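Local structure of trans-4-hydroxy-L-proline dehydratase (Clostridioides difficile 70-100-2010, 6VXC) at residues G99-P104 with V290-N295; E174-G179 with Q341-K346. The protein uses glycyl radical chemistry to dehydrate trans-4-hydroxy-L-proline to (S)-1-pyrroline-5-carboxylate during anaerobic breakdown of hydroxyproline. All coordinates share one frame; numbering follows the deposited sequence.

Interaction 1. Residues G99-P104 with V290-N295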
ATOM      1  N   GLY A  99      -2.234  -0.381 -19.507  1.00 18.49           N
ATOM      2  CA  GLY A  99      -0.875  -0.319 -20.023  1.00 16.26           C
ATOM      3  C   GLY A  99       0.045   0.317 -19.002  1.00 17.95           C
ATOM      4  O   GLY A  99      -0.122   1.486 -18.646  1.00 20.60           O
ATOM      5  N   ALA A 100       0.977  -0.469 -18.498  1.00 15.11           N
ATOM      6  CA  ALA A 100       1.894   0.036 -17.481  1.00 15.24           C
ATOM      7  C   ALA A 100       3.144   0.612 -18.136  1.00 17.11           C
ATOM      8  O   ALA A 100       3.775  -0.067 -18.957  1.00 17.93           O
ATOM      9  CB  ALA A 100       2.302  -1.067 -16.512  1.00 16.51           C
ATOM     10  N   PRO A 101       3.546   1.831 -17.803  1.00 16.78           N
ATOM     11  CA  PRO A 101       4.876   2.294 -18.204  1.00 15.32           C
ATOM     12  C   PRO A 101       5.946   1.474 -17.497  1.00 16.36           C
ATOM     13  O   PRO A 101       5.673   0.732 -16.553  1.00 14.25           O
ATOM     14  CB  PRO A 101       4.912   3.753 -17.742  1.00 13.43           C
ATOM     15  CG  PRO A 101       3.497   4.095 -17.382  1.00 16.19           C
ATOM     16  CD  PRO A 101       2.837   2.821 -16.986  1.00 13.47           C
ATOM     17  N   THR A 102       7.187   1.617 -17.970  1.00 15.27           N
ATOM     18  CA  THR A 102       8.344   1.024 -17.313  1.00 16.18           C
ATOM     19  C   THR A 102       9.261   2.111 -16.781  1.00 14.29           C
ATOM     20  O   THR A 102       9.263   3.248 -17.260  1.00 16.70           O
ATOM     21  CB  THR A 102       9.166   0.119 -18.239  1.00 14.50           C
ATOM     22  OG1 THR A 102       9.701   0.893 -19.311  1.00 18.10           O
ATOM     23  CG2 THR A 102       8.333  -1.016 -18.791  1.00 17.04           C
ATOM     24  N   TYR A 103      10.078   1.727 -15.808  1.00 13.75           N
ATOM     25  CA  TYR A 103      10.882   2.667 -15.034  1.00 16.29           C
ATOM     26  C   TYR A 103      12.315   2.145 -14.932  1.00 15.13           C
ATOM     27  O   TYR A 103      12.771   1.743 -13.858  1.00 15.66           O
ATOM     28  CB  TYR A 103      10.248   2.888 -13.659  1.00 14.39           C
ATOM     29  CG  TYR A 103       8.814   3.416 -13.737  1.00 14.96           C
ATOM     30  CD1 TYR A 103       7.753   2.560 -13.998  1.00 15.39           C
ATOM     31  CD2 TYR A 103       8.536   4.768 -13.588  1.00 14.74           C
ATOM     32  CE1 TYR A 103       6.456   3.024 -14.092  1.00 15.18           C
ATOM     33  CE2 TYR A 103       7.216   5.246 -13.677  1.00 14.43           C
ATOM     34  CZ  TYR A 103       6.185   4.363 -13.927  1.00 14.42           C
ATOM     35  OH  TYR A 103       4.866   4.803 -14.030  1.00 15.51           O
ATOM     36  N   PRO A 104      13.062   2.158 -16.041  1.00 17.78           N
ATOM     37  CA  PRO A 104      14.420   1.578 -16.032  1.00 14.51           C
ATOM     38  C   PRO A 104      15.430   2.357 -15.196  1.00 14.13           C
ATOM     39  O   PRO A 104      16.494   1.808 -14.887  1.00 17.03           O
ATOM     40  CB  PRO A 104      14.809   1.586 -17.513  1.00 14.57           C
ATOM     41  CG  PRO A 104      14.015   2.711 -18.103  1.00 14.28           C
ATOM     42  CD  PRO A 104      12.702   2.705 -17.359  1.00 13.90           C
ATOM     43  N   VAL A 290       2.565  12.234 -10.650  1.00 13.72           N
ATOM     44  CA  VAL A 290       3.502  11.695  -9.658  1.00 11.07           C
ATOM     45  C   VAL A 290       3.773  10.223  -9.904  1.00 11.92           C
ATOM     46  O   VAL A 290       4.856   9.721  -9.573  1.00 14.55           O
ATOM     47  CB  VAL A 290       3.015  11.954  -8.222  1.00 13.90           C
ATOM     48  CG1 VAL A 290       2.956  13.467  -7.953  1.00 13.74           C
ATOM     49  CG2 VAL A 290       1.652  11.255  -7.952  1.00 10.31           C
ATOM     50  N   THR A 291       2.824   9.501 -10.494  1.00 14.24           N
ATOM     51  CA  THR A 291       3.065   8.086 -10.749  1.00 13.60           C
ATOM     52  C   THR A 291       3.780   7.833 -12.068  1.00 11.74           C
ATOM     53  O   THR A 291       4.148   6.690 -12.339  1.00 15.26           O
ATOM     54  CB  THR A 291       1.755   7.271 -10.695  1.00 12.21           C
ATOM     55  OG1 THR A 291       0.867   7.699 -11.726  1.00 14.50           O
ATOM     56  CG2 THR A 291       1.087   7.424  -9.328  1.00  9.92           C
ATOM     57  N   THR A 292       3.963   8.845 -12.910  1.00 14.22           N
ATOM     58  CA  THR A 292       4.884   8.694 -14.025  1.00 12.19           C
ATOM     59  C   THR A 292       6.226   9.371 -13.784  1.00 13.35           C
ATOM     60  O   THR A 292       7.192   9.028 -14.462  1.00 15.32           O
ATOM     61  CB  THR A 292       4.265   9.196 -15.346  1.00 11.29           C
ATOM     62  OG1 THR A 292       3.829  10.549 -15.220  1.00 14.85           O
ATOM     63  CG2 THR A 292       3.117   8.290 -15.803  1.00 12.58           C
ATOM     64  N   GLU A 293       6.308  10.307 -12.839  1.00 14.71           N
ATOM     65  CA  GLU A 293       7.601  10.791 -12.361  1.00 14.97           C
ATOM     66  C   GLU A 293       8.461   9.636 -11.841  1.00 14.79           C
ATOM     67  O   GLU A 293       9.633   9.507 -12.205  1.00 15.89           O
ATOM     68  CB  GLU A 293       7.376  11.849 -11.269  1.00 15.80           C
ATOM     69  CG  GLU A 293       8.632  12.290 -10.531  1.00 17.25           C
ATOM     70  CD  GLU A 293       8.425  13.495  -9.578  1.00 21.13           C
ATOM     71  OE1 GLU A 293       7.573  13.429  -8.658  1.00 18.60           O
ATOM     72  OE2 GLU A 293       9.149  14.513  -9.747  1.00 18.22           O
ATOM     73  N   LEU A 294       7.882   8.777 -11.001  1.00 12.68           N
ATOM     74  CA  LEU A 294       8.557   7.610 -10.450  1.00 13.26           C
ATOM     75  C   LEU A 294       7.527   6.511 -10.235  1.00 12.84           C
ATOM     76  O   LEU A 294       6.340   6.785 -10.080  1.00 14.01           O
ATOM     77  CB  LEU A 294       9.248   7.933  -9.123  1.00 13.79           C
ATOM     78  CG  LEU A 294      10.499   8.810  -9.187  1.00 16.43           C
ATOM     79  CD1 LEU A 294      10.803   9.371  -7.806  1.00 16.28           C
ATOM     80  CD2 LEU A 294      11.688   8.044  -9.775  1.00 13.11           C
ATOM     81  N   ASN A 295       8.001   5.264 -10.179  1.00 15.39           N
ATOM     82  CA  ASN A 295       7.142   4.108  -9.882  1.00 15.62           C
ATOM     83  C   ASN A 295       6.971   3.988  -8.368  1.00 14.41           C
ATOM     84  O   ASN A 295       7.568   3.133  -7.709  1.00 16.32           O
ATOM     85  CB  ASN A 295       7.729   2.825 -10.457  1.00 14.23           C
ATOM     86  CG  ASN A 295       6.864   1.611 -10.150  1.00 17.35           C
ATOM     87  OD1 ASN A 295       5.724   1.752  -9.703  1.00 16.25           O
ATOM     88  ND2 ASN A 295       7.381   0.415 -10.433  1.00 18.84           N
TER
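Tyr103 lies against the C-terminal end of helix 276-293, with its hydroxyl on Thr291 and one ring face on Asn295. The contact joins the region of strand 99-101, which pairs in parallel with strand 42-44, to a helix end in the pyruvate formate-lyase-like part of this glycyl radical enzyme. The hydroxyl takes up a last-turn carbonyl that the helix itself leaves unbonded: Asn295 N, the usual i+4 donor, stands 4.6 Å from Thr291 O, whereas Tyr103 OH donates to Thr291 O at 2.6 Å. The donor lies in the carbonyl plane, and the C=O...O angle is 153°, so the hydroxyl meets the oxygen nearly head-on.

The hydroxyl bond holds the far end of the ring; Asn295 packs on one face. Asn295 CB sits almost directly over the centre, 3.5 Å from the centroid of the Tyr103 ring, a CH-pi contact. The two side chains cross at about a right angle, and the amide plane is tilted 29° from the ring. With Asn295 CG anti to its own backbone N (chi1 179°), the amide extends on past the ring toward Arg176, its polar partner. The backbone of Asn295 lies over the same face, its N 3.5 Å from Tyr103 CD2.

Thr292 O lies at the edge of the ring, close to its plane, and is bonded to Arg47; the same guanidinium also donates to Thr102 O, so one arginine of helix 46-58 bridges both segments beside the tyrosine. Thr292 OG1 turns back to Ile288 O within the helix. Its methyl group makes the looser contact, with Thr292 CG2 and Pro101 CG 4.5 Å apart.

Interaction 2. Residues E174-G179 with Q341-K346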
ATOM      1  N   GLU A 174      13.782  -2.053  -4.028  1.00 13.06           N
ATOM      2  CA  GLU A 174      14.567  -2.723  -5.060  1.00 12.48           C
ATOM      3  C   GLU A 174      13.993  -2.517  -6.457  1.00 15.22           C
ATOM      4  O   GLU A 174      14.748  -2.522  -7.432  1.00 16.80           O
ATOM      5  CB  GLU A 174      14.708  -4.220  -4.761  1.00 15.66           C
ATOM      6  CG  GLU A 174      13.421  -5.049  -4.770  1.00 13.99           C
ATOM      7  CD  GLU A 174      13.710  -6.538  -4.946  1.00 18.89           C
ATOM      8  OE1 GLU A 174      13.545  -7.305  -3.962  1.00 19.70           O
ATOM      9  OE2 GLU A 174      14.130  -6.927  -6.067  1.00 19.92           O
ATOM     10  N   GLN A 175      12.672  -2.399  -6.590  1.00 14.90           N
ATOM     11  CA  GLN A 175      12.042  -2.242  -7.896  1.00 13.15           C
ATOM     12  C   GLN A 175      11.081  -1.066  -7.970  1.00 13.50           C
ATOM     13  O   GLN A 175      10.433  -0.884  -9.007  1.00 15.38           O
ATOM     14  CB  GLN A 175      11.293  -3.515  -8.277  1.00 18.45           C
ATOM     15  CG  GLN A 175      12.195  -4.714  -8.538  1.00 16.39           C
ATOM     16  CD  GLN A 175      11.400  -5.972  -8.703  1.00 15.70           C
ATOM     17  OE1 GLN A 175      10.366  -5.974  -9.379  1.00 15.72           O
ATOM     18  NE2 GLN A 175      11.864  -7.059  -8.085  1.00 14.12           N
ATOM     19  N   ARG A 176      10.934  -0.302  -6.895  1.00  9.79           N
ATOM     20  CA  ARG A 176      10.000   0.808  -6.842  1.00 12.93           C
ATOM     21  C   ARG A 176      10.605   1.906  -5.996  1.00 13.68           C
ATOM     22  O   ARG A 176      11.500   1.663  -5.182  1.00 15.26           O
ATOM     23  CB  ARG A 176       8.625   0.403  -6.263  1.00 11.14           C
ATOM     24  CG  ARG A 176       7.983  -0.773  -6.962  1.00 12.84           C
ATOM     25  CD  ARG A 176       6.551  -0.983  -6.524  1.00 12.58           C
ATOM     26  NE  ARG A 176       5.654  -0.064  -7.205  1.00 13.43           N
ATOM     27  CZ  ARG A 176       4.332  -0.084  -7.086  1.00 13.16           C
ATOM     28  NH1 ARG A 176       3.748  -0.987  -6.299  1.00 16.13           N
ATOM     29  NH2 ARG A 176       3.605   0.787  -7.763  1.00 14.56           N
ATOM     30  N   ALA A 177      10.081   3.115  -6.184  1.00 11.12           N
ATOM     31  CA  ALA A 177      10.464   4.270  -5.400  1.00 12.76           C
ATOM     32  C   ALA A 177       9.679   4.322  -4.092  1.00 13.08           C
ATOM     33  O   ALA A 177       8.589   3.747  -3.985  1.00 12.77           O
ATOM     34  CB  ALA A 177      10.234   5.548  -6.199  1.00 12.33           C
ATOM     35  N   PRO A 178      10.215   5.023  -3.085  1.00 12.25           N
ATOM     36  CA  PRO A 178       9.567   5.025  -1.761  1.00 14.54           C
ATOM     37  C   PRO A 178       8.074   5.299  -1.803  1.00 13.74           C
ATOM     38  O   PRO A 178       7.294   4.536  -1.215  1.00 14.04           O
ATOM     39  CB  PRO A 178      10.342   6.121  -1.013  1.00 12.47           C
ATOM     40  CG  PRO A 178      11.714   6.073  -1.619  1.00 12.60           C
ATOM     41  CD  PRO A 178      11.489   5.765  -3.078  1.00 12.58           C
ATOM     42  N   GLY A 179       7.664   6.387  -2.449  1.00 14.94           N
ATOM     43  CA  GLY A 179       6.249   6.652  -2.625  1.00 13.60           C
ATOM     44  C   GLY A 179       5.507   6.565  -1.315  1.00 13.81           C
ATOM     45  O   GLY A 179       5.884   7.182  -0.316  1.00 16.91           O
ATOM     46  N   GLN A 341      -5.283   1.811 -14.243  1.00 13.99           N
ATOM     47  CA  GLN A 341      -3.843   1.915 -13.952  1.00 13.51           C
ATOM     48  C   GLN A 341      -3.366   0.760 -13.075  1.00 12.23           C
ATOM     49  O   GLN A 341      -3.442   0.843 -11.835  1.00 15.19           O
ATOM     50  CB  GLN A 341      -3.503   3.248 -13.268  1.00 13.00           C
ATOM     51  CG  GLN A 341      -4.313   4.463 -13.750  1.00 12.04           C
ATOM     52  CD  GLN A 341      -4.239   4.672 -15.247  1.00 13.81           C
ATOM     53  OE1 GLN A 341      -3.173   4.572 -15.859  1.00 16.16           O
ATOM     54  NE2 GLN A 341      -5.380   4.983 -15.846  1.00 15.12           N
ATOM     55  N   PRO A 342      -2.816  -0.301 -13.649  1.00 12.97           N
ATOM     56  CA  PRO A 342      -2.204  -1.344 -12.818  1.00 12.13           C
ATOM     57  C   PRO A 342      -0.929  -0.842 -12.155  1.00 11.22           C
ATOM     58  O   PRO A 342      -0.301   0.120 -12.593  1.00 12.06           O
ATOM     59  CB  PRO A 342      -1.893  -2.458 -13.824  1.00 11.88           C
ATOM     60  CG  PRO A 342      -1.658  -1.715 -15.108  1.00 12.43           C
ATOM     61  CD  PRO A 342      -2.649  -0.572 -15.084  1.00 11.27           C
ATOM     62  N   ALA A 343      -0.558  -1.505 -11.072  1.00 10.80           N
ATOM     63  CA  ALA A 343       0.791  -1.367 -10.550  1.00 14.68           C
ATOM     64  C   ALA A 343       1.767  -1.901 -11.597  1.00 13.99           C
ATOM     65  O   ALA A 343       1.552  -2.995 -12.121  1.00 14.97           O
ATOM     66  CB  ALA A 343       0.937  -2.134  -9.233  1.00 11.59           C
ATOM     67  N   PRO A 344       2.806  -1.152 -11.960  1.00 14.91           N
ATOM     68  CA  PRO A 344       3.711  -1.633 -13.005  1.00 14.86           C
ATOM     69  C   PRO A 344       4.318  -2.962 -12.639  1.00 16.43           C
ATOM     70  O   PRO A 344       4.432  -3.315 -11.448  1.00 18.04           O
ATOM     71  CB  PRO A 344       4.766  -0.516 -13.094  1.00 16.60           C
ATOM     72  CG  PRO A 344       4.023   0.711 -12.696  1.00 15.48           C
ATOM     73  CD  PRO A 344       3.078   0.248 -11.601  1.00 13.93           C
ATOM     74  N   PRO A 345       4.744  -3.747 -13.629  1.00 17.55           N
ATOM     75  CA  PRO A 345       5.069  -5.156 -13.389  1.00 18.04           C
ATOM     76  C   PRO A 345       6.194  -5.354 -12.378  1.00 17.66           C
ATOM     77  O   PRO A 345       7.188  -4.630 -12.369  1.00 17.62           O
ATOM     78  CB  PRO A 345       5.474  -5.665 -14.778  1.00 18.12           C
ATOM     79  CG  PRO A 345       5.866  -4.433 -15.527  1.00 21.65           C
ATOM     80  CD  PRO A 345       4.958  -3.360 -15.029  1.00 17.95           C
ATOM     81  N   LYS A 346       6.012  -6.358 -11.527  1.00 17.83           N
ATOM     82  CA  LYS A 346       6.971  -6.790 -10.527  1.00 18.14           C
ATOM     83  C   LYS A 346       7.520  -8.169 -10.877  1.00 18.99           C
ATOM     84  O   LYS A 346       6.836  -8.992 -11.492  1.00 21.21           O
ATOM     85  CB  LYS A 346       6.312  -6.843  -9.145  1.00 16.88           C
ATOM     86  CG  LYS A 346       5.520  -5.595  -8.755  1.00 15.57           C
ATOM     87  CD  LYS A 346       4.337  -5.980  -7.834  1.00 16.38           C
ATOM     88  CE  LYS A 346       3.430  -4.792  -7.556  1.00 14.57           C
ATOM     89  NZ  LYS A 346       2.116  -5.179  -6.977  1.00 13.43           N
TER
HETATM   90  O   HOH W   1       9.841  -4.719 -11.624  1.00 20.75           O
HETATM   91  O   HOH W   2       1.064  -2.956  -5.994  1.00 15.07           O
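Gln175 directs its amide oxygen at the backbone of Lys346, with OE1 3.7 Å from Lys346 CA, too far from any donor there for a direct bond. A water links the two segments instead, donating to Gln175 OE1 at 2.6 Å and to Pro345 O at 2.8 Å. The other end of the amide fixes its rotation: Gln175 NE2 gives one hydrogen bond to Glu174 OE2 (3.0 Å), arriving from above the carboxylate plane, and another to Val347 O.

Arg176 reaches farther along the second segment. A bend at chi3 (80°) turns the end of the side chain, which crosses Pro344 at about a right angle, and NH2 comes to 3.9 Å from Pro344 CD. NH2 also makes a salt bridge with Asp359. On the other terminal nitrogen, Arg176 NH1 is 4.5 Å from Lys346 NZ; a second water accepts from both, weakly from the arginine. Together with Asp359 and Ser354 O, which accepts from Lys346 NZ, this water may temper the repulsion. Segments 174-179 and 341-346 are both irregular loops in the interior of a glycyl radical enzyme, with the Lys346 side chain about 10 Å from that of Cys454, the cysteine radical site inferred from relatives.

In the fold
From the N terminus the chain runs through 99-104, then 174-179, before either contact is made. Helix 276-293 ends at 290-295 and closes interaction 1, a loop of 185 intervening residues with much helix and no strand; 341-346, following helix 324-339, then closes interaction 2 over 161. The segments alternate, so the two closures cross rather than nest, and their centres lie 8 Å apart. Asn295 is the direct joint: its O is 2.9 Å from Ala177 N and its OD1 3.0 Å from Arg176 NH2, both probable hydrogen bonds. Pro344 also touches Tyr103, so strand 99-101, a helix end and two loops meet together.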